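Local coordinates for beta-lactamase-like protein (Koribacter versatilis, PDB 6B9V) that probably hydrolyses the diphosphate bond of reactive FAD photoproducts, as a metallo-beta-lactamase-fold diphosphatase of the PhnP family with two manganese ions in its active site, at residues T177-S181 / P207-T211; Y76-H80 / H160-Y166; I195-L201 / T227-S233; T14-P19 / D35-P40. One frame throughout, in Å; residues are numbered along the deposited sequence.

Contact 1 of 4, residues T177-S181 / P207-T211. With MN (manganese (II) ion), chain D; MN (manganese (II) ion), chain C; PO4 (phosphate ion), chain E.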
loop_
_atom_site.group_PDB
_atom_site.type_symbol
_atom_site.label_atom_id
_atom_site.label_comp_id
_atom_site.label_asym_id
_atom_site.label_seq_id
_atom_site.Cartn_x
_atom_site.Cartn_y
_atom_site.Cartn_z
ATOM N N THR A 177 13.842 10.254 -11.016
ATOM C CA THR A 177 13.856 10.033 -9.571
ATOM C C THR A 177 14.901 8.981 -9.223
ATOM O O THR A 177 15.399 8.290 -10.118
ATOM C CB THR A 177 12.462 9.606 -9.057
ATOM O OG1 THR A 177 12.494 9.503 -7.628
ATOM C CG2 THR A 177 12.034 8.266 -9.676
ATOM N N ASP A 178 15.243 8.874 -7.932
ATOM C CA ASP A 178 16.147 7.826 -7.448
ATOM C C ASP A 178 17.481 7.805 -8.194
ATOM O O ASP A 178 17.868 6.788 -8.781
ATOM C CB ASP A 178 15.488 6.444 -7.551
ATOM C CG ASP A 178 14.301 6.275 -6.593
ATOM O OD1 ASP A 178 14.394 5.472 -5.636
ATOM O OD2 ASP A 178 13.290 6.949 -6.807
ATOM N N PHE A 179 18.187 8.925 -8.199
ATOM C CA PHE A 179 19.537 8.900 -8.748
ATOM C C PHE A 179 20.488 9.543 -7.774
ATOM O O PHE A 179 20.097 10.447 -7.011
ATOM C CB PHE A 179 19.628 9.618 -10.107
ATOM C CG PHE A 179 19.380 11.102 -10.031
ATOM C CD1 PHE A 179 20.412 11.984 -9.723
ATOM C CD2 PHE A 179 18.115 11.616 -10.281
ATOM C CE1 PHE A 179 20.178 13.354 -9.640
ATOM C CE2 PHE A 179 17.873 12.987 -10.217
ATOM C CZ PHE A 179 18.903 13.857 -9.877
ATOM N N SER A 180 21.725 9.069 -7.821
ATOM C CA SER A 180 22.835 9.723 -7.141
ATOM C C SER A 180 23.664 10.494 -8.161
ATOM O O SER A 180 24.365 11.435 -7.808
ATOM C CB SER A 180 23.691 8.707 -6.382
ATOM O OG SER A 180 24.046 7.589 -7.183
ATOM N N SER A 181 23.589 10.105 -9.429
ATOM C CA SER A 181 24.280 10.882 -10.470
ATOM C C SER A 181 23.651 10.673 -11.846
ATOM O O SER A 181 22.912 9.701 -12.079
ATOM C CB SER A 181 25.777 10.544 -10.517
ATOM O OG SER A 181 26.014 9.209 -10.936
ATOM N N PRO A 207 24.116 7.509 -0.213
ATOM C CA PRO A 207 24.746 6.662 -1.236
ATOM C C PRO A 207 23.954 6.499 -2.553
ATOM O O PRO A 207 24.583 6.285 -3.585
ATOM C CB PRO A 207 24.879 5.308 -0.527
ATOM C CG PRO A 207 24.986 5.670 0.932
ATOM C CD PRO A 207 24.029 6.824 1.097
ATOM N N THR A 208 22.626 6.580 -2.538
ATOM C CA THR A 208 21.881 6.264 -3.760
ATOM C C THR A 208 20.931 7.362 -4.209
ATOM O O THR A 208 20.233 7.197 -5.214
ATOM C CB THR A 208 21.071 4.941 -3.615
ATOM O OG1 THR A 208 20.120 5.072 -2.560
ATOM C CG2 THR A 208 22.002 3.761 -3.311
ATOM N N HIS A 209 20.908 8.483 -3.482
ATOM C CA HIS A 209 20.008 9.585 -3.824
ATOM C C HIS A 209 20.808 10.883 -3.956
ATOM O O HIS A 209 22.020 10.885 -3.770
ATOM C CB HIS A 209 18.879 9.715 -2.780
ATOM C CG HIS A 209 17.866 8.614 -2.850
ATOM N ND1 HIS A 209 16.751 8.673 -3.668
ATOM C CD2 HIS A 209 17.792 7.409 -2.218
ATOM C CE1 HIS A 209 16.044 7.566 -3.539
ATOM N NE2 HIS A 209 16.648 6.785 -2.662
ATOM N N SER A 210 20.140 11.969 -4.324
ATOM C CA SER A 210 20.804 13.260 -4.497
ATOM C C SER A 210 20.389 14.202 -3.369
ATOM O O SER A 210 19.247 14.135 -2.912
ATOM C CB SER A 210 20.450 13.872 -5.860
ATOM O OG SER A 210 21.148 15.083 -6.062
ATOM N N THR A 211 21.304 15.071 -2.931
ATOM C CA THR A 211 20.990 16.076 -1.921
ATOM C C THR A 211 20.322 17.288 -2.536
ATOM O O THR A 211 20.382 17.504 -3.751
ATOM C CB THR A 211 22.248 16.572 -1.171
ATOM O OG1 THR A 211 23.109 17.273 -2.084
ATOM C CG2 THR A 211 22.992 15.403 -0.549
HETATM MN MN MN D . 15.141 3.186 -5.567
HETATM MN MN MN C . 12.578 5.261 -4.415
HETATM P P PO4 E . 14.698 3.780 -2.776
HETATM O O1 PO4 E . 13.735 3.509 -3.938
HETATM O O2 PO4 E . 14.380 5.096 -2.119
HETATM O O3 PO4 E . 16.121 3.835 -3.283
HETATM O O4 PO4 E . 14.555 2.687 -1.732
#
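Ser180 and His209 bring the two loops together, their CA atoms 4.4 Å apart. Neither segment is helix or strand here. Phe179 O lies 3.1 Å from Ser210 N, but the angle is too poor for a hydrogen bond. Phe179 O also receives a CA-H...O contact from His209 CA. Ser210 N gives its proton instead to Asp199. The side chains meet beside the manganese-phosphate site: Asp178 binds the metals, His209 the phosphate. Asp178 OD1 bridges both ions, 2.2 Å from the manganese of chain C and 2.4 Å from that of chain D. With CG anti to the carbonyl carbon (chi1 -67°), the carboxylate is directed at the two ions. The His209 ring reaches in beside it, with CE1 3.4 Å from Asp178 OD1. His209 NE2 donates to two phosphate oxygens, O2 at 2.9 Å and O3 at 3.1 Å. Both bonds are bent, as expected for one N-H shared by two acceptors. The phosphorus lies in the ring plane, at its edge. His209 ND1 is bonded to Asp199, which would fix the ring's rotation. Further out, Phe179 CE1 packs on Ser210 CB at 3.8 Å, and Ser180 OG bonds Gly161. The phosphate probably came from the crystallisation liquor, yet its O1 binds both metals. The arrangement is that of a dinuclear metallo-beta-lactamase-fold active site, with a bridging aspartate and a histidine whose N-H edge meets the phosphate.

Contact 2 of 4, residues Y76-H80 / H160-Y166. With MN (manganese (II) ion), chain D.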
loop_
_atom_site.group_PDB
_atom_site.type_symbol
_atom_site.label_atom_id
_atom_site.label_comp_id
_atom_site.label_asym_id
_atom_site.label_seq_id
_atom_site.Cartn_x
_atom_site.Cartn_y
_atom_site.Cartn_z
ATOM N N TYR A 76 7.832 1.875 -15.820
ATOM C CA TYR A 76 8.628 1.779 -14.594
ATOM C C TYR A 76 10.011 2.426 -14.681
ATOM O O TYR A 76 10.729 2.242 -15.670
ATOM C CB TYR A 76 8.799 0.308 -14.191
ATOM C CG TYR A 76 7.523 -0.266 -13.611
ATOM C CD1 TYR A 76 6.609 -0.929 -14.420
ATOM C CD2 TYR A 76 7.226 -0.120 -12.265
ATOM C CE1 TYR A 76 5.422 -1.448 -13.897
ATOM C CE2 TYR A 76 6.049 -0.621 -11.732
ATOM C CZ TYR A 76 5.155 -1.303 -12.555
ATOM O OH TYR A 76 3.973 -1.810 -12.036
ATOM N N THR A 77 10.392 3.146 -13.622
ATOM C CA THR A 77 11.770 3.642 -13.499
ATOM C C THR A 77 12.737 2.526 -13.047
ATOM O O THR A 77 13.845 2.391 -13.590
ATOM C CB THR A 77 11.862 4.825 -12.503
ATOM O OG1 THR A 77 11.398 4.403 -11.216
ATOM C CG2 THR A 77 11.035 6.014 -12.987
ATOM N N HIS A 78 12.311 1.730 -12.056
ATOM C CA HIS A 78 13.123 0.638 -11.520
ATOM C C HIS A 78 12.291 -0.208 -10.564
ATOM O O HIS A 78 11.105 0.067 -10.362
ATOM C CB HIS A 78 14.402 1.147 -10.805
ATOM C CG HIS A 78 14.153 1.944 -9.557
ATOM N ND1 HIS A 78 13.310 3.041 -9.519
ATOM C CD2 HIS A 78 14.687 1.857 -8.311
ATOM C CE1 HIS A 78 13.321 3.568 -8.314
ATOM N NE2 HIS A 78 14.146 2.868 -7.555
ATOM N N GLY A 79 12.924 -1.215 -9.970
ATOM C CA GLY A 79 12.199 -2.269 -9.266
ATOM C C GLY A 79 12.149 -2.251 -7.749
ATOM O O GLY A 79 11.690 -3.225 -7.135
ATOM N N HIS A 80 12.612 -1.163 -7.135
ATOM C CA HIS A 80 12.533 -1.024 -5.684
ATOM C C HIS A 80 11.083 -1.038 -5.202
ATOM O O HIS A 80 10.169 -0.658 -5.926
ATOM C CB HIS A 80 13.244 0.259 -5.224
ATOM C CG HIS A 80 14.738 0.135 -5.220
ATOM N ND1 HIS A 80 15.583 1.224 -5.176
ATOM C CD2 HIS A 80 15.532 -0.958 -5.253
ATOM C CE1 HIS A 80 16.838 0.803 -5.190
ATOM N NE2 HIS A 80 16.834 -0.515 -5.237
ATOM N N HIS A 160 21.736 5.042 -9.846
ATOM C CA HIS A 160 21.062 4.919 -8.555
ATOM C C HIS A 160 22.043 4.129 -7.699
ATOM O O HIS A 160 21.990 2.896 -7.648
ATOM C CB HIS A 160 19.707 4.201 -8.739
ATOM C CG HIS A 160 18.819 4.162 -7.522
ATOM N ND1 HIS A 160 18.976 4.999 -6.444
ATOM C CD2 HIS A 160 17.717 3.408 -7.265
ATOM C CE1 HIS A 160 18.019 4.751 -5.552
ATOM N NE2 HIS A 160 17.252 3.792 -6.023
ATOM N N GLY A 161 22.997 4.854 -7.113
ATOM C CA GLY A 161 24.118 4.261 -6.393
ATOM C C GLY A 161 25.195 3.757 -7.339
ATOM O O GLY A 161 26.081 4.498 -7.750
ATOM N N GLU A 162 25.137 2.474 -7.665
ATOM C CA GLU A 162 25.910 1.961 -8.787
ATOM C C GLU A 162 25.027 1.190 -9.780
ATOM O O GLU A 162 25.544 0.560 -10.706
ATOM C CB GLU A 162 27.054 1.072 -8.289
ATOM C CG GLU A 162 26.607 -0.128 -7.485
ATOM C CD GLU A 162 27.775 -0.852 -6.836
ATOM O OE1 GLU A 162 28.937 -0.505 -7.151
ATOM O OE2 GLU A 162 27.530 -1.759 -6.009
ATOM N N THR A 163 23.706 1.251 -9.598
ATOM C CA THR A 163 22.790 0.550 -10.506
ATOM C C THR A 163 22.213 1.501 -11.557
ATOM O O THR A 163 21.685 2.531 -11.192
ATOM C CB THR A 163 21.622 -0.088 -9.721
ATOM O OG1 THR A 163 22.141 -1.009 -8.754
ATOM C CG2 THR A 163 20.641 -0.805 -10.658
ATOM N N GLU A 164 22.297 1.176 -12.847
ATOM C CA GLU A 164 21.665 2.044 -13.860
ATOM C C GLU A 164 20.150 1.809 -13.898
ATOM O O GLU A 164 19.699 0.672 -13.991
ATOM C CB GLU A 164 22.257 1.820 -15.255
ATOM C CG GLU A 164 21.619 2.722 -16.328
ATOM C CD GLU A 164 22.112 2.436 -17.740
ATOM O OE1 GLU A 164 23.221 2.883 -18.090
ATOM O OE2 GLU A 164 21.381 1.779 -18.507
ATOM N N ILE A 165 19.375 2.887 -13.807
ATOM C CA ILE A 165 17.911 2.823 -13.925
ATOM C C ILE A 165 17.480 3.889 -14.939
ATOM O O ILE A 165 18.332 4.553 -15.533
ATOM C CB ILE A 165 17.186 3.050 -12.564
ATOM C CG1 ILE A 165 17.353 4.491 -12.081
ATOM C CG2 ILE A 165 17.703 2.064 -11.514
ATOM C CD1 ILE A 165 16.334 4.899 -10.988
ATOM N N TYR A 166 16.175 4.050 -15.142
ATOM C CA TYR A 166 15.675 5.046 -16.099
ATOM C C TYR A 166 14.877 6.179 -15.476
ATOM O O TYR A 166 14.052 5.970 -14.579
ATOM C CB TYR A 166 14.774 4.389 -17.159
ATOM C CG TYR A 166 15.508 3.597 -18.220
ATOM C CD1 TYR A 166 16.750 4.004 -18.692
ATOM C CD2 TYR A 166 14.953 2.440 -18.749
ATOM C CE1 TYR A 166 17.424 3.273 -19.668
ATOM C CE2 TYR A 166 15.616 1.702 -19.720
ATOM C CZ TYR A 166 16.849 2.125 -20.176
ATOM O OH TYR A 166 17.504 1.388 -21.141
HETATM MN MN MN D . 15.141 3.186 -5.567
#
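His78, His80 and His160 meet round one manganese ion, and metal bonds dominate the contact. His78 NE2 binds it at 2.2 Å, His80 ND1 at 2.0 Å and His160 NE2 at 2.2 Å. His80 thus uses the nitrogen next to CG, while the other two use the far one. Asp178 is the fourth protein ligand. The rings crowd together without stacking. The planes of His78 and His160 stand at 85°, with CD2 of His78 at the edge of the His160 ring. His80 and His160 come from opposite directions and meet rim to rim.

Apolar contact comes from Ile165. Its CD1 sits over one face of the His78 ring, 4.0 Å from the centroid, and Ile165 CG2 touches His78 CB at 3.5 Å.

Hydrogen bonds hold the rest. Tyr166 N donates to Thr77 O at 3.3 Å, nearly straight at 172°. His78 ND1 donates in its ring plane to Thr77 OG1 at 2.9 Å. Thr77 OG1 lies between its backbone N and carbonyl carbon (chi1 59°), which sets it at the edge of that ring. It also bonds Asp54, so Thr77 and Asp54 form a second shell behind His78. His160 ND1 is held by Thr208 O.

Segment 76-80 is the loop from strand 73-75 to helix 81-84. Segment 160-166 turns from strand 151-160 into strand 163-170, whose start lies against that loop.

Contact 3 of 4, residues I195-L201 / T227-S233. With MN (manganese (II) ion), chain C.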
loop_
_atom_site.group_PDB
_atom_site.type_symbol
_atom_site.label_atom_id
_atom_site.label_comp_id
_atom_site.label_asym_id
_atom_site.label_seq_id
_atom_site.Cartn_x
_atom_site.Cartn_y
_atom_site.Cartn_z
ATOM N N ILE A 195 9.454 21.629 -17.950
ATOM C CA ILE A 195 9.248 20.991 -16.652
ATOM C C ILE A 195 10.282 19.892 -16.431
ATOM O O ILE A 195 10.442 18.996 -17.272
ATOM C CB ILE A 195 7.841 20.369 -16.534
ATOM C CG1 ILE A 195 6.763 21.448 -16.602
ATOM C CG2 ILE A 195 7.700 19.592 -15.229
ATOM C CD1 ILE A 195 5.380 20.878 -16.579
ATOM N N LEU A 196 10.962 19.942 -15.290
ATOM C CA LEU A 196 11.914 18.889 -14.925
ATOM C C LEU A 196 11.717 18.424 -13.478
ATOM O O LEU A 196 11.660 19.246 -12.562
ATOM C CB LEU A 196 13.346 19.385 -15.119
ATOM C CG LEU A 196 14.474 18.473 -14.622
ATOM C CD1 LEU A 196 14.495 17.161 -15.398
ATOM C CD2 LEU A 196 15.816 19.200 -14.738
ATOM N N PHE A 197 11.598 17.116 -13.274
ATOM C CA PHE A 197 11.596 16.572 -11.914
ATOM C C PHE A 197 12.948 15.936 -11.615
ATOM O O PHE A 197 13.469 15.190 -12.433
ATOM C CB PHE A 197 10.477 15.540 -11.720
ATOM C CG PHE A 197 9.127 16.160 -11.422
ATOM C CD1 PHE A 197 8.442 16.848 -12.407
ATOM C CD2 PHE A 197 8.549 16.037 -10.162
ATOM C CE1 PHE A 197 7.206 17.433 -12.142
ATOM C CE2 PHE A 197 7.313 16.622 -9.880
ATOM C CZ PHE A 197 6.641 17.320 -10.872
ATOM N N LEU A 198 13.511 16.257 -10.452
ATOM C CA LEU A 198 14.733 15.628 -9.955
ATOM C C LEU A 198 14.530 15.096 -8.547
ATOM O O LEU A 198 13.803 15.679 -7.759
ATOM C CB LEU A 198 15.912 16.615 -9.928
ATOM C CG LEU A 198 16.316 17.265 -11.252
ATOM C CD1 LEU A 198 17.433 18.304 -10.996
ATOM C CD2 LEU A 198 16.781 16.212 -12.246
ATOM N N ASP A 199 15.224 14.008 -8.249
ATOM C CA ASP A 199 15.394 13.482 -6.889
ATOM C C ASP A 199 16.023 14.535 -5.961
ATOM O O ASP A 199 17.035 15.141 -6.319
ATOM C CB ASP A 199 16.292 12.230 -6.990
ATOM C CG ASP A 199 16.527 11.535 -5.660
ATOM O OD1 ASP A 199 17.272 12.068 -4.815
ATOM O OD2 ASP A 199 15.994 10.422 -5.486
ATOM N N ALA A 200 15.428 14.783 -4.791
ATOM C CA ALA A 200 16.158 15.486 -3.719
ATOM C C ALA A 200 15.686 14.943 -2.372
ATOM O O ALA A 200 14.601 15.289 -1.879
ATOM C CB ALA A 200 15.973 17.022 -3.807
ATOM N N LEU A 201 16.499 14.060 -1.801
ATOM C CA LEU A 201 16.090 13.289 -0.638
ATOM C C LEU A 201 16.178 14.077 0.656
ATOM O O LEU A 201 15.265 14.033 1.477
ATOM C CB LEU A 201 16.942 12.025 -0.522
ATOM C CG LEU A 201 16.715 11.143 0.709
ATOM C CD1 LEU A 201 15.350 10.423 0.577
ATOM C CD2 LEU A 201 17.861 10.136 0.888
ATOM N N THR A 227 11.774 23.674 -12.297
ATOM C CA THR A 227 12.317 22.418 -11.808
ATOM C C THR A 227 11.623 22.077 -10.480
ATOM O O THR A 227 11.461 22.939 -9.615
ATOM C CB THR A 227 13.856 22.492 -11.601
ATOM O OG1 THR A 227 14.507 22.861 -12.830
ATOM C CG2 THR A 227 14.400 21.149 -11.129
ATOM N N TYR A 228 11.208 20.825 -10.337
ATOM C CA TYR A 228 10.564 20.355 -9.119
ATOM C C TYR A 228 11.355 19.207 -8.528
ATOM O O TYR A 228 11.819 18.332 -9.258
ATOM C CB TYR A 228 9.128 19.892 -9.411
ATOM C CG TYR A 228 8.271 21.023 -9.889
ATOM C CD1 TYR A 228 8.172 21.319 -11.239
ATOM C CD2 TYR A 228 7.607 21.829 -8.987
ATOM C CE1 TYR A 228 7.410 22.372 -11.676
ATOM C CE2 TYR A 228 6.833 22.892 -9.420
ATOM C CZ TYR A 228 6.737 23.146 -10.766
ATOM O OH TYR A 228 5.983 24.200 -11.211
ATOM N N PHE A 229 11.492 19.189 -7.208
ATOM C CA PHE A 229 12.181 18.087 -6.559
ATOM C C PHE A 229 11.178 17.083 -5.996
ATOM O O PHE A 229 10.091 17.457 -5.526
ATOM C CB PHE A 229 13.092 18.579 -5.437
ATOM C CG PHE A 229 14.261 19.423 -5.905
ATOM C CD1 PHE A 229 14.746 19.326 -7.204
ATOM C CD2 PHE A 229 14.871 20.310 -5.035
ATOM C CE1 PHE A 229 15.839 20.106 -7.625
ATOM C CE2 PHE A 229 15.961 21.096 -5.445
ATOM C CZ PHE A 229 16.442 20.988 -6.736
ATOM N N THR A 230 11.560 15.815 -6.003
ATOM C CA THR A 230 10.650 14.775 -5.493
ATOM C C THR A 230 11.467 13.722 -4.740
ATOM O O THR A 230 12.686 13.878 -4.587
ATOM C CB THR A 230 9.833 14.154 -6.651
ATOM O OG1 THR A 230 8.822 13.273 -6.136
ATOM C CG2 THR A 230 10.753 13.385 -7.618
ATOM N N HIS A 231 10.801 12.670 -4.258
ATOM C CA HIS A 231 11.407 11.624 -3.413
ATOM C C HIS A 231 11.903 12.220 -2.084
ATOM O O HIS A 231 12.897 11.787 -1.515
ATOM C CB HIS A 231 12.548 10.905 -4.139
ATOM C CG HIS A 231 12.684 9.463 -3.754
ATOM N ND1 HIS A 231 13.119 9.066 -2.510
ATOM C CD2 HIS A 231 12.425 8.328 -4.444
ATOM C CE1 HIS A 231 13.133 7.744 -2.451
ATOM N NE2 HIS A 231 12.697 7.273 -3.604
ATOM N N ILE A 232 11.132 13.171 -1.575
ATOM C CA ILE A 232 11.529 14.011 -0.449
ATOM C C ILE A 232 11.304 13.327 0.904
ATOM O O ILE A 232 10.241 12.749 1.126
ATOM C CB ILE A 232 10.739 15.327 -0.474
ATOM C CG1 ILE A 232 11.063 16.119 -1.754
ATOM C CG2 ILE A 232 11.014 16.158 0.789
ATOM C CD1 ILE A 232 9.972 17.095 -2.133
ATOM N N SER A 233 12.294 13.417 1.793
ATOM C CA SER A 233 12.218 12.815 3.134
ATOM C C SER A 233 11.817 13.833 4.206
ATOM O O SER A 233 11.700 15.029 3.925
ATOM C CB SER A 233 13.570 12.193 3.512
ATOM O OG SER A 233 14.477 13.206 3.927
HETATM MN MN MN C . 12.578 5.261 -4.415
#
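The Phe197 ring takes Tyr228 CB over the centre of one face, 3.8 Å from the centroid, and has Thr230 CB at its edge. The Tyr228 ring is only 27° from parallel to it, but the two are slid apart and barely overlap. Phe229 lies on the other side of the sheet, where Ala200 CB approaches Phe229 CG at 3.6 Å and Leu198 CB touches its CD1. The His231 ring has Leu201 CD1 at its edge, near the plane.

Most of these side chains belong to two parallel strands, 195-199 and 227-230, whose axes cross at -30°; Ala200, Leu201 and His231 follow their ends. The strands are the two of a beta-alpha-beta crossover through helix 212-222. Phe197 and Tyr228 face one side of the sheet, towards strand 257-263. Leu196, Leu198 and Phe229 pack on helix 212-222, and Thr227 shares their face.

Four backbone bonds join the strands: Tyr228 N to Leu196 O, Leu198 N to Tyr228 O, Thr230 N to Leu198 O and Ala200 N to Thr230 O, the last at 2.9 Å.

Past the strand ends, Leu201 O accepts twice from Ser233. Ser233 N lies 3.1 Å from Leu201 O, in the carbonyl plane on a lone pair. Ser233 OG, 2.7 Å from Leu201 O, is tilted 31° from that plane; it also bonds Asp235. The buried carbonyls Ala200 O and His231 O have no partner in the model.

His231 NE2 binds manganese at 2.2 Å. Asp199 OD2, 3.7 Å from His231 CB, is bonded to His209 and weakly to Asp178 N.

Contact 4 of 4, residues T14-P19 / D35-P40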
loop_
_atom_site.group_PDB
_atom_site.type_symbol
_atom_site.label_atom_id
_atom_site.label_comp_id
_atom_site.label_asym_id
_atom_site.label_seq_id
_atom_site.Cartn_x
_atom_site.Cartn_y
_atom_site.Cartn_z
ATOM N N THR A 14 9.608 10.109 -0.057
ATOM C CA THR A 14 10.621 9.061 -0.099
ATOM C C THR A 14 9.993 7.671 0.171
ATOM O O THR A 14 8.760 7.535 0.257
ATOM C CB THR A 14 11.762 9.352 0.921
ATOM O OG1 THR A 14 12.828 8.423 0.714
ATOM C CG2 THR A 14 11.252 9.246 2.374
ATOM N N SER A 15 10.840 6.650 0.315
ATOM C CA SER A 15 10.360 5.259 0.328
ATOM C C SER A 15 9.451 4.943 1.513
ATOM O O SER A 15 8.528 4.139 1.395
ATOM C CB SER A 15 11.546 4.288 0.320
ATOM O OG SER A 15 12.306 4.441 1.501
ATOM N N MET A 16 9.685 5.558 2.651
ATOM C CA MET A 16 8.820 5.383 3.799
ATOM C C MET A 16 7.770 6.515 3.946
ATOM O O MET A 16 7.018 6.546 4.884
ATOM C CB MET A 16 9.649 5.227 5.068
ATOM C CG MET A 16 10.324 3.879 5.235
ATOM S SD MET A 16 9.285 2.322 5.176
ATOM C CE MET A 16 7.767 2.543 6.206
ATOM N N GLY A 17 7.761 7.402 2.965
ATOM C CA GLY A 17 6.787 8.481 2.934
ATOM C C GLY A 17 7.109 9.571 3.942
ATOM O O GLY A 17 8.097 9.464 4.668
ATOM N N VAL A 18 6.297 10.629 3.962
ATOM C CA VAL A 18 6.327 11.622 5.044
ATOM C C VAL A 18 4.887 11.795 5.527
ATOM O O VAL A 18 3.987 12.075 4.724
ATOM C CB VAL A 18 6.921 12.979 4.589
ATOM C CG1 VAL A 18 7.217 13.877 5.804
ATOM C CG2 VAL A 18 8.207 12.755 3.793
ATOM N N PRO A 19 4.645 11.596 6.826
ATOM C CA PRO A 19 5.576 11.287 7.921
ATOM C C PRO A 19 6.133 9.874 7.864
ATOM O O PRO A 19 5.603 9.024 7.164
ATOM C CB PRO A 19 4.711 11.425 9.184
ATOM C CG PRO A 19 3.411 11.975 8.740
ATOM C CD PRO A 19 3.255 11.692 7.298
ATOM N N ASP A 35 3.427 18.800 3.636
ATOM C CA ASP A 35 4.395 17.967 4.346
ATOM C C ASP A 35 3.903 16.520 4.476
ATOM O O ASP A 35 4.606 15.678 5.025
ATOM C CB ASP A 35 4.705 18.543 5.739
ATOM C CG ASP A 35 5.746 19.662 5.698
ATOM O OD1 ASP A 35 6.684 19.587 4.884
ATOM O OD2 ASP A 35 5.628 20.616 6.494
ATOM N N ARG A 36 2.689 16.245 3.991
ATOM C CA ARG A 36 2.198 14.879 3.884
ATOM C C ARG A 36 2.503 14.384 2.491
ATOM O O ARG A 36 2.035 14.962 1.506
ATOM C CB ARG A 36 0.693 14.789 4.157
ATOM C CG ARG A 36 0.117 13.376 4.044
ATOM C CD ARG A 36 -1.434 13.399 4.183
ATOM N NE ARG A 36 -2.049 12.073 4.337
ATOM C CZ ARG A 36 -2.285 11.234 3.328
ATOM N NH1 ARG A 36 -1.928 11.565 2.095
ATOM N NH2 ARG A 36 -2.858 10.054 3.544
ATOM N N ARG A 37 3.294 13.318 2.407
ATOM C CA ARG A 37 3.795 12.856 1.120
ATOM C C ARG A 37 3.673 11.338 0.958
ATOM O O ARG A 37 4.279 10.583 1.714
ATOM C CB ARG A 37 5.264 13.274 0.955
ATOM C CG ARG A 37 5.564 14.757 1.234
ATOM C CD ARG A 37 7.035 15.041 0.822
ATOM N NE ARG A 37 7.449 16.402 1.143
ATOM C CZ ARG A 37 7.257 17.464 0.360
ATOM N NH1 ARG A 37 6.629 17.352 -0.803
ATOM N NH2 ARG A 37 7.692 18.655 0.750
ATOM N N LEU A 38 2.899 10.895 -0.032
ATOM C CA LEU A 38 2.853 9.467 -0.367
ATOM C C LEU A 38 4.067 9.068 -1.213
ATOM O O LEU A 38 4.873 9.925 -1.605
ATOM C CB LEU A 38 1.561 9.128 -1.115
ATOM C CG LEU A 38 0.287 9.540 -0.379
ATOM C CD1 LEU A 38 -0.968 9.152 -1.179
ATOM C CD2 LEU A 38 0.257 8.900 1.018
ATOM N N ARG A 39 4.231 7.779 -1.477
ATOM C CA ARG A 39 5.384 7.300 -2.192
ATOM C C ARG A 39 5.443 7.814 -3.657
ATOM O O ARG A 39 4.443 8.200 -4.178
ATOM C CB ARG A 39 5.514 5.767 -2.097
ATOM C CG ARG A 39 6.288 5.262 -0.878
ATOM C CD ARG A 39 5.752 5.731 0.442
ATOM N NE ARG A 39 4.571 5.012 0.871
ATOM C CZ ARG A 39 4.567 3.894 1.556
ATOM N NH1 ARG A 39 5.691 3.316 1.942
ATOM N NH2 ARG A 39 3.451 3.326 1.837
ATOM N N PRO A 40 6.624 7.785 -4.279
ATOM C CA PRO A 40 6.824 8.649 -5.458
ATOM C C PRO A 40 6.322 8.117 -6.811
ATOM O O PRO A 40 6.688 7.018 -7.226
ATOM C CB PRO A 40 8.357 8.840 -5.482
ATOM C CG PRO A 40 8.912 7.575 -4.894
ATOM C CD PRO A 40 7.889 7.170 -3.812
#
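Val18 lies alongside the aliphatic part of Arg37, both pointing the same way, with Val18 CG2 3.9 Å from Arg37 CD. The other branch, Val18 CG1, is anti to the backbone N (chi1 -168°) and touches Asp35 O at 3.3 Å. Beneath them the backbones form a single antiparallel bridge, a hydrogen-bonded pair. Val18 N donates to Arg37 O at 3.0 Å, in the carbonyl plane on a lone pair. Arg37 N donates back to Val18 O at 2.7 Å, almost straight at 176°. Gly17 packs close beside this bridge, its CA 3.5 Å from Arg37 O. It closes a type I turn from Thr14, with its N bonded to Thr14 O, and its positive phi suits glycine.

Arg39 folds over this turn. Its chain bends at chi2 and chi3, which brings Arg39 CD to 3.3 Å from Ser15 O and lets NH1 return to the same oxygen. The bond from Arg39 NH1 to Ser15 O is 3.0 Å long, and the oxygen lies in the guanidinium plane at its edge. Arg37 reaches Ser12, Ala252 and His238, while Arg36 pairs with Glu61.

A cis peptide bond precedes Pro19, whose side chain touches the zinc-site residues. The positive guanidinium of Arg39 is matched by Asp58, through NE, and across the interface by Asp89 of the second subunit, through NH1. The turn near the manganese site is thus held by charge as well as by its hydrogen bond, and is tied to the subunit interface.

How the contacts relate
Contacts 1, 2 and 3 meet at the dinuclear manganese site. Contacts 1 and 2 share one ion, and contacts 1 and 3 share the other; their centres are 10 Å apart in each case. Asp199 of contact 3 probably orients His209 of contact 1, with Asp199 OD2 2.6 Å from His209 ND1. Thr208 O of contact 1 lies 2.8 Å from His160 ND1 of contact 2. Contacts 2 and 3 do not touch, their nearest atoms being about 6 Å apart, but both reach the same sheet. Contact 4 binds no manganese itself. It meets contact 3, where Thr14 OG1 is 3.3 Å from His231 CE1, and the side chain of Ser15 comes within about 4 Å of the phosphate.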